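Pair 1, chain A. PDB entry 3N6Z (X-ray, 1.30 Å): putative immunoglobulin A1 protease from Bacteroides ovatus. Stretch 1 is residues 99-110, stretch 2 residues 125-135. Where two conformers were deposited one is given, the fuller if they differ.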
# COMPACT_ATOMS: atom_id res chain seq x y z
N GLU A 99 -4.46 1.72 -17.43
CA GLU A 99 -5.39 1.84 -16.33
C GLU A 99 -5.98 0.46 -16.02
O GLU A 99 -6.23 -0.35 -16.93
CB GLU A 99 -6.51 2.82 -16.66
CG GLU A 99 -6.01 4.25 -16.88
CD GLU A 99 -7.04 5.15 -17.51
OE1 GLU A 99 -8.25 4.94 -17.26
OE2 GLU A 99 -6.62 6.09 -18.22
N ILE A 100 -6.21 0.21 -14.73
CA ILE A 100 -6.62 -1.11 -14.26
C ILE A 100 -7.69 -1.01 -13.19
O ILE A 100 -7.63 -0.15 -12.30
CB ILE A 100 -5.40 -1.90 -13.68
CG1 ILE A 100 -4.35 -2.15 -14.76
CG2 ILE A 100 -5.86 -3.22 -13.01
CD1 ILE A 100 -3.00 -2.64 -14.22
N ASP A 101 -8.71 -1.85 -13.33
CA ASP A 101 -9.70 -2.11 -12.28
C ASP A 101 -9.49 -3.55 -11.85
O ASP A 101 -9.65 -4.46 -12.64
CB ASP A 101 -11.14 -1.88 -12.77
CG ASP A 101 -12.12 -1.95 -11.64
OD1 ASP A 101 -12.51 -3.07 -11.28
OD2 ASP A 101 -12.48 -0.89 -11.09
N PHE A 102 -9.14 -3.75 -10.58
CA PHE A 102 -8.85 -5.06 -10.04
C PHE A 102 -9.71 -5.31 -8.80
O PHE A 102 -9.68 -4.54 -7.85
CB PHE A 102 -7.36 -5.15 -9.66
CG PHE A 102 -6.90 -6.54 -9.28
CD1 PHE A 102 -7.06 -7.01 -7.99
CD2 PHE A 102 -6.37 -7.40 -10.24
CE1 PHE A 102 -6.66 -8.29 -7.63
CE2 PHE A 102 -6.00 -8.66 -9.91
CZ PHE A 102 -6.12 -9.10 -8.59
N ASP A 103 -10.49 -6.39 -8.85
CA ASP A 103 -11.31 -6.81 -7.72
C ASP A 103 -10.87 -8.21 -7.31
O ASP A 103 -11.06 -9.17 -8.04
CB ASP A 103 -12.80 -6.80 -8.12
CG ASP A 103 -13.72 -7.17 -6.98
OD1 ASP A 103 -13.26 -7.27 -5.81
OD2 ASP A 103 -14.93 -7.33 -7.27
N GLY A 104 -10.30 -8.32 -6.12
CA GLY A 104 -9.89 -9.61 -5.61
C GLY A 104 -11.06 -10.47 -5.15
O GLY A 104 -10.87 -11.64 -4.85
N ASP A 105 -12.24 -9.86 -5.00
CA ASP A 105 -13.44 -10.56 -4.52
C ASP A 105 -13.16 -11.34 -3.23
O ASP A 105 -13.65 -12.47 -3.06
CB ASP A 105 -14.04 -11.46 -5.61
CG ASP A 105 -15.45 -11.94 -5.26
OD1 ASP A 105 -16.18 -11.21 -4.55
OD2 ASP A 105 -15.82 -13.03 -5.73
N SER A 106 -12.39 -10.73 -2.33
CA SER A 106 -12.10 -11.27 -1.00
C SER A 106 -11.25 -12.54 -1.03
O SER A 106 -11.35 -13.40 -0.15
CB SER A 106 -13.39 -11.46 -0.18
OG SER A 106 -14.11 -10.24 -0.14
N HIS A 107 -10.39 -12.64 -2.03
CA HIS A 107 -9.39 -13.68 -2.14
C HIS A 107 -8.00 -13.13 -1.83
O HIS A 107 -7.78 -11.91 -1.77
CB HIS A 107 -9.40 -14.32 -3.53
CG HIS A 107 -10.70 -14.93 -3.90
ND1 HIS A 107 -11.12 -16.15 -3.41
CD2 HIS A 107 -11.68 -14.49 -4.71
CE1 HIS A 107 -12.32 -16.42 -3.91
NE2 HIS A 107 -12.68 -15.44 -4.71
N VAL A 108 -7.07 -14.05 -1.65
CA VAL A 108 -5.67 -13.69 -1.39
C VAL A 108 -4.76 -14.15 -2.52
O VAL A 108 -5.01 -15.16 -3.19
CB VAL A 108 -5.17 -14.20 -0.03
CG1 VAL A 108 -5.99 -13.56 1.13
CG2 VAL A 108 -5.14 -15.71 0.04
N ILE A 109 -3.70 -13.39 -2.71
CA ILE A 109 -2.57 -13.70 -3.57
C ILE A 109 -1.40 -14.01 -2.64
O ILE A 109 -0.95 -13.14 -1.86
CB ILE A 109 -2.22 -12.53 -4.49
CG1 ILE A 109 -3.39 -12.18 -5.41
CG2 ILE A 109 -0.97 -12.87 -5.35
CD1 ILE A 109 -3.23 -10.90 -6.21
N LYS A 110 -0.92 -15.23 -2.68
CA LYS A 110 0.13 -15.72 -1.77
C LYS A 110 1.47 -15.81 -2.46
O LYS A 110 1.57 -16.15 -3.65
CB LYS A 110 -0.23 -17.13 -1.22
CG LYS A 110 -1.52 -17.24 -0.51
CD LYS A 110 -1.63 -18.56 0.29
CE LYS A 110 -0.61 -18.63 1.42
NZ LYS A 110 -1.05 -19.61 2.48
N VAL A 125 2.48 1.28 -11.15
CA VAL A 125 1.74 2.53 -11.04
C VAL A 125 0.27 2.17 -11.23
O VAL A 125 -0.09 1.68 -12.30
CB VAL A 125 2.18 3.59 -12.08
CG1 VAL A 125 1.24 4.82 -12.03
CG2 VAL A 125 3.66 3.97 -11.88
N LEU A 126 -0.55 2.39 -10.20
CA LEU A 126 -1.97 2.06 -10.26
C LEU A 126 -2.80 3.31 -10.58
O LEU A 126 -2.88 4.24 -9.75
CB LEU A 126 -2.45 1.41 -8.96
CG LEU A 126 -3.94 1.02 -8.97
CD1 LEU A 126 -4.36 0.11 -10.15
CD2 LEU A 126 -4.32 0.37 -7.63
N CYS A 127 -3.39 3.30 -11.78
CA CYS A 127 -4.33 4.29 -12.24
C CYS A 127 -5.64 3.54 -12.40
O CYS A 127 -5.76 2.69 -13.26
CB CYS A 127 -3.89 4.93 -13.54
SG CYS A 127 -2.32 5.78 -13.47
N GLY A 128 -6.58 3.82 -11.50
CA GLY A 128 -7.80 3.01 -11.34
C GLY A 128 -7.99 2.57 -9.92
O GLY A 128 -7.78 3.35 -8.99
N ASP A 129 -8.42 1.32 -9.76
CA ASP A 129 -8.86 0.82 -8.46
C ASP A 129 -8.34 -0.59 -8.21
O ASP A 129 -8.35 -1.43 -9.13
CB ASP A 129 -10.40 0.77 -8.37
CG ASP A 129 -11.05 2.14 -8.30
OD1 ASP A 129 -11.29 2.75 -9.36
OD2 ASP A 129 -11.23 2.60 -7.16
N CYS A 130 -7.96 -0.86 -6.97
CA CYS A 130 -7.73 -2.21 -6.51
C CYS A 130 -8.53 -2.36 -5.22
O CYS A 130 -8.38 -1.54 -4.29
CB CYS A 130 -6.24 -2.43 -6.25
SG CYS A 130 -5.84 -4.06 -5.57
N ARG A 131 -9.35 -3.40 -5.15
CA ARG A 131 -10.19 -3.63 -3.99
C ARG A 131 -10.29 -5.09 -3.64
O ARG A 131 -10.19 -5.97 -4.52
CB ARG A 131 -11.59 -3.04 -4.19
CG ARG A 131 -12.37 -3.65 -5.36
CD ARG A 131 -13.70 -2.88 -5.64
NE ARG A 131 -14.34 -3.28 -6.89
CZ ARG A 131 -13.81 -3.06 -8.09
NH1 ARG A 131 -12.60 -2.52 -8.19
NH2 ARG A 131 -14.44 -3.46 -9.20
N ASN A 132 -10.54 -5.34 -2.37
CA ASN A 132 -10.92 -6.67 -1.90
C ASN A 132 -9.89 -7.77 -2.19
O ASN A 132 -10.27 -8.89 -2.54
CB ASN A 132 -12.30 -7.09 -2.43
CG ASN A 132 -13.35 -6.00 -2.28
OD1 ASN A 132 -13.46 -5.40 -1.22
ND2 ASN A 132 -14.11 -5.75 -3.36
N VAL A 133 -8.60 -7.46 -2.02
CA VAL A 133 -7.55 -8.48 -2.15
C VAL A 133 -6.57 -8.39 -0.98
O VAL A 133 -6.23 -7.30 -0.52
CB VAL A 133 -6.82 -8.40 -3.52
CG1 VAL A 133 -5.97 -7.11 -3.66
CG2 VAL A 133 -5.97 -9.64 -3.78
N GLY A 134 -6.07 -9.55 -0.55
CA GLY A 134 -4.95 -9.63 0.36
C GLY A 134 -3.75 -10.23 -0.30
O GLY A 134 -3.88 -11.12 -1.14
N PHE A 135 -2.58 -9.69 0.04
CA PHE A 135 -1.30 -10.28 -0.35
C PHE A 135 -0.66 -10.91 0.88
O PHE A 135 -0.36 -10.22 1.85
CB PHE A 135 -0.34 -9.23 -0.94
CG PHE A 135 -0.73 -8.76 -2.30
CD1 PHE A 135 -1.74 -7.83 -2.46
CD2 PHE A 135 -0.06 -9.23 -3.42
CE1 PHE A 135 -2.08 -7.38 -3.72
CE2 PHE A 135 -0.42 -8.80 -4.67
CZ PHE A 135 -1.42 -7.88 -4.84
O HOH W 1 -11.33 1.48 -11.65
O HOH W 2 -16.08 -5.53 -9.08

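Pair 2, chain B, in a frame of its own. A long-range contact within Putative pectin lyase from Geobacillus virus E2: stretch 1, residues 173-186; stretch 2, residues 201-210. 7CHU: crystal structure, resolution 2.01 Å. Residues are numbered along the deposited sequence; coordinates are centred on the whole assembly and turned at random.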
# COMPACT_ATOMS: atom_id res chain seq x y z
N GLY B 173 -15.43 6.37 14.81
CA GLY B 173 -15.28 5.48 13.67
C GLY B 173 -16.52 4.64 13.43
O GLY B 173 -17.45 4.59 14.25
N ILE B 174 -16.50 3.98 12.27
CA ILE B 174 -17.49 2.98 11.87
C ILE B 174 -16.71 1.76 11.39
O ILE B 174 -15.70 1.90 10.70
CB ILE B 174 -18.41 3.51 10.73
CG1 ILE B 174 -19.16 4.79 11.16
CG2 ILE B 174 -19.40 2.42 10.28
CD1 ILE B 174 -20.05 5.37 10.07
N GLU B 175 -17.19 0.57 11.74
CA GLU B 175 -16.60 -0.68 11.29
C GLU B 175 -17.70 -1.69 10.99
O GLU B 175 -18.67 -1.79 11.74
CB GLU B 175 -15.63 -1.29 12.32
CG GLU B 175 -14.48 -0.41 12.79
CD GLU B 175 -13.75 -1.04 14.00
OE1 GLU B 175 -13.67 -2.28 14.06
OE2 GLU B 175 -13.29 -0.30 14.89
N LYS B 176 -17.55 -2.41 9.88
CA LYS B 176 -18.31 -3.63 9.62
C LYS B 176 -19.83 -3.43 9.63
O LYS B 176 -20.57 -4.14 10.32
CB LYS B 176 -17.90 -4.72 10.62
CG LYS B 176 -16.43 -4.95 10.74
CD LYS B 176 -15.93 -5.62 9.48
CE LYS B 176 -14.44 -5.95 9.52
NZ LYS B 176 -14.10 -6.69 8.25
N MET B 177 -20.30 -2.51 8.79
CA MET B 177 -21.74 -2.30 8.61
C MET B 177 -21.96 -1.48 7.34
O MET B 177 -21.03 -0.85 6.82
CB MET B 177 -22.36 -1.60 9.83
CG MET B 177 -22.09 -0.09 9.90
SD MET B 177 -23.05 0.75 11.24
CE MET B 177 -22.31 -0.04 12.62
N CYS B 178 -23.21 -1.49 6.85
CA CYS B 178 -23.62 -0.77 5.64
C CYS B 178 -24.66 0.28 6.02
O CYS B 178 -25.52 0.03 6.87
CB CYS B 178 -24.23 -1.72 4.56
SG CYS B 178 -24.69 -0.93 2.93
N ILE B 179 -24.58 1.45 5.38
CA ILE B 179 -25.67 2.43 5.38
C ILE B 179 -26.28 2.41 3.98
O ILE B 179 -25.59 2.70 2.99
CB ILE B 179 -25.18 3.84 5.74
CG1 ILE B 179 -24.81 3.91 7.22
CG2 ILE B 179 -26.30 4.86 5.44
CD1 ILE B 179 -23.38 3.44 7.54
N ASP B 180 -27.57 2.07 3.90
CA ASP B 180 -28.28 1.96 2.62
C ASP B 180 -29.35 3.06 2.58
O ASP B 180 -30.34 3.00 3.33
CB ASP B 180 -28.90 0.57 2.48
CG ASP B 180 -29.72 0.40 1.21
OD1 ASP B 180 -29.87 1.36 0.39
OD2 ASP B 180 -30.25 -0.73 1.03
N GLY B 181 -29.13 4.06 1.71
CA GLY B 181 -30.03 5.21 1.61
C GLY B 181 -31.33 4.93 0.88
O GLY B 181 -32.23 5.78 0.89
N GLN B 182 -31.44 3.75 0.25
CA GLN B 182 -32.65 3.32 -0.46
C GLN B 182 -33.07 4.35 -1.51
O GLN B 182 -34.26 4.52 -1.79
CB GLN B 182 -33.80 3.03 0.51
CG GLN B 182 -33.43 2.01 1.62
CD GLN B 182 -34.63 1.53 2.42
OE1 GLN B 182 -35.18 0.48 2.12
NE2 GLN B 182 -35.02 2.27 3.46
N ASN B 183 -32.08 5.03 -2.11
CA ASN B 183 -32.31 6.05 -3.13
C ASN B 183 -33.05 7.26 -2.60
O ASN B 183 -33.54 8.08 -3.38
CB ASN B 183 -33.04 5.47 -4.35
CG ASN B 183 -32.21 4.42 -5.06
OD1 ASN B 183 -32.66 3.31 -5.30
ND2 ASN B 183 -30.97 4.76 -5.35
N ASN B 184 -33.14 7.39 -1.28
CA ASN B 184 -33.73 8.57 -0.68
C ASN B 184 -32.74 9.73 -0.64
O ASN B 184 -31.52 9.55 -0.75
CB ASN B 184 -34.23 8.26 0.73
CG ASN B 184 -35.37 7.26 0.71
OD1 ASN B 184 -35.36 6.26 1.42
ND2 ASN B 184 -36.34 7.53 -0.12
N ASP B 185 -33.28 10.94 -0.47
CA ASP B 185 -32.45 12.15 -0.35
C ASP B 185 -31.93 12.26 1.08
O ASP B 185 -32.45 13.00 1.92
CB ASP B 185 -33.23 13.39 -0.75
CG ASP B 185 -32.37 14.64 -0.74
OD1 ASP B 185 -31.13 14.55 -0.52
OD2 ASP B 185 -32.94 15.72 -0.95
N CYS B 186 -30.85 11.51 1.34
CA CYS B 186 -30.14 11.52 2.61
C CYS B 186 -28.65 11.41 2.33
O CYS B 186 -28.24 10.91 1.28
CB CYS B 186 -30.60 10.40 3.55
SG CYS B 186 -30.21 8.73 2.94
N ASP B 201 -13.88 -1.21 6.67
CA ASP B 201 -14.83 -2.13 6.02
C ASP B 201 -16.28 -1.73 6.31
O ASP B 201 -17.02 -2.40 7.04
CB ASP B 201 -14.58 -3.57 6.48
CG ASP B 201 -13.21 -4.11 6.02
OD1 ASP B 201 -12.64 -3.58 5.03
OD2 ASP B 201 -12.70 -5.06 6.67
N PHE B 202 -16.68 -0.59 5.77
CA PHE B 202 -18.06 -0.17 5.91
C PHE B 202 -18.55 0.32 4.56
O PHE B 202 -17.74 0.72 3.72
CB PHE B 202 -18.25 0.87 7.01
CG PHE B 202 -17.87 2.30 6.64
CD1 PHE B 202 -16.55 2.70 6.63
CD2 PHE B 202 -18.84 3.25 6.39
CE1 PHE B 202 -16.21 4.01 6.34
CE2 PHE B 202 -18.50 4.56 6.11
CZ PHE B 202 -17.17 4.94 6.09
N GLY B 203 -19.85 0.22 4.35
CA GLY B 203 -20.45 0.54 3.06
C GLY B 203 -21.41 1.71 3.17
O GLY B 203 -22.06 1.90 4.20
N VAL B 204 -21.46 2.52 2.12
CA VAL B 204 -22.41 3.61 1.98
C VAL B 204 -22.94 3.53 0.56
O VAL B 204 -22.18 3.72 -0.40
CB VAL B 204 -21.80 4.99 2.27
CG1 VAL B 204 -22.86 6.06 2.11
CG2 VAL B 204 -21.24 5.05 3.69
N ARG B 205 -24.22 3.22 0.41
CA ARG B 205 -24.76 2.89 -0.90
C ARG B 205 -26.17 3.45 -1.04
O ARG B 205 -26.93 3.49 -0.08
CB ARG B 205 -24.77 1.38 -1.14
CG ARG B 205 -23.39 0.71 -1.00
CD ARG B 205 -23.46 -0.81 -1.21
NE ARG B 205 -23.67 -1.12 -2.63
CZ ARG B 205 -24.14 -2.27 -3.10
NH1 ARG B 205 -24.47 -3.26 -2.27
NH2 ARG B 205 -24.27 -2.42 -4.42
N TYR B 206 -26.50 3.87 -2.27
CA TYR B 206 -27.86 4.26 -2.65
C TYR B 206 -28.36 5.48 -1.88
O TYR B 206 -29.56 5.60 -1.60
CB TYR B 206 -28.84 3.10 -2.49
CG TYR B 206 -28.46 1.89 -3.30
CD1 TYR B 206 -28.65 1.87 -4.67
CD2 TYR B 206 -27.90 0.77 -2.69
CE1 TYR B 206 -28.31 0.76 -5.43
CE2 TYR B 206 -27.53 -0.34 -3.44
CZ TYR B 206 -27.74 -0.34 -4.81
OH TYR B 206 -27.39 -1.44 -5.56
N CYS B 207 -27.45 6.40 -1.55
CA CYS B 207 -27.83 7.67 -0.94
C CYS B 207 -27.92 8.72 -2.05
O CYS B 207 -26.95 8.92 -2.78
CB CYS B 207 -26.82 8.10 0.11
SG CYS B 207 -26.66 6.97 1.48
N ALA B 208 -29.06 9.39 -2.17
CA ALA B 208 -29.21 10.34 -3.28
C ALA B 208 -28.61 11.72 -2.97
O ALA B 208 -28.48 12.55 -3.88
CB ALA B 208 -30.68 10.46 -3.67
N ASN B 209 -28.24 11.98 -1.72
CA ASN B 209 -27.40 13.12 -1.39
C ASN B 209 -25.95 12.62 -1.42
O ASN B 209 -25.67 11.59 -2.03
CB ASN B 209 -27.85 13.72 -0.06
CG ASN B 209 -27.63 15.21 0.03
OD1 ASN B 209 -26.50 15.68 0.12
ND2 ASN B 209 -28.72 15.97 0.05
N HIS B 210 -25.01 13.33 -0.80
CA HIS B 210 -23.65 12.83 -0.73
C HIS B 210 -23.64 11.47 -0.03
O HIS B 210 -24.45 11.21 0.86
CB HIS B 210 -22.75 13.79 0.06
CG HIS B 210 -22.66 15.18 -0.51
ND1 HIS B 210 -22.31 15.44 -1.82
CD2 HIS B 210 -22.80 16.38 0.10
CE1 HIS B 210 -22.27 16.75 -2.00
NE2 HIS B 210 -22.56 17.34 -0.85

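Where do the two contacts differ most sharply? They differ in what the matched arginine does. In pair 1, R131(A) reaches across to D101(A) and forms a salt bridge, NH2 to OD1 at 2.9 Å, with its NH1 also bonded to OD1 of D101(A) at 3.1 Å. CB of D103(A) lies over one face of the guanidinium, so the arginine lies across two residues of the neighbouring strand. In pair 2, the CA of R205(B) falls 0.3 Å from the CA of R131(A), yet the side chain leaves its CA with chi1 m instead of p and its end leads away from stretch 1. The position matching D101(A) is C178(B), which offers no carboxylate; its SG stays 4.3 Å from CD of R205(B). The arginine of pair 2 is hydrogen-bonded elsewhere in the structure. A salt bridge does occur in pair 2, but at the corners that precede the two strands, between K176(B) NZ and D201(B) OD2 at 2.7 Å.

What backbone do they share? Each contact joins two parallel strands whose axes approach to 4.8 Å in pair 1 and 4.6 Å in pair 2, and 14 central residues superpose with an RMSD of 0.6 Å. The ladder repeats bond for bond: F102(A) N to D129(A) O and I179(B) N to G203(B) O are both 2.8 Å, while R131(A) N to F102(A) O is 2.9 Å and R205(B) N to I179(B) O is 3.0 Å. These bonds alternate in direction, as parallel strands require.

How do both chains make the turn that follows the strand? A type I' turn begins at G104(A) in pair 1 and at the matching G181(B) in pair 2. Glycine suits this place because a CB would clash: 2.4 Å from O of N132(A) in the first case, 2.6 Å from O of Y206(B) in the second. The turn then brings a backbone NH onto that same carbonyl, S106(A) N to N132(A) O at 2.8 Å and N183(B) N to Y206(B) O at 2.6 Å. The aspartate before the glycine is nearly superimposable, and in each pair it accepts a bond from the turn: D105(A) N to D103(A) OD1 and Q182(B) N to D180(B) OD1 are both 2.9 Å. CB of N132(A) and CB of Y206(B) both lie 3.5 Å from that oxygen, OD1 of D103(A) and of D180(B), but ND2 of N132(A) also donates to it at 3.0 Å, a bond the tyrosine ring cannot make.

How are the remaining matched positions filled? F102(A) packs CE1 against CB of V133(A) at 4.1 Å; the smaller I179(B) takes its place, and C207(B), matching V133(A), has its SG 3.8 Å from CA of G181(B). Beyond the turn, pair 1 resumes a parallel ladder, with I109(A) N bonded to G134(A) O at 2.8 Å and I109(A) CD1 reaching F135(A) CZ at 3.8 Å. Pair 2 continues as loop, held partly by a side-chain bond from N209(B) ND2 to D185(B) OD1 at 2.9 Å.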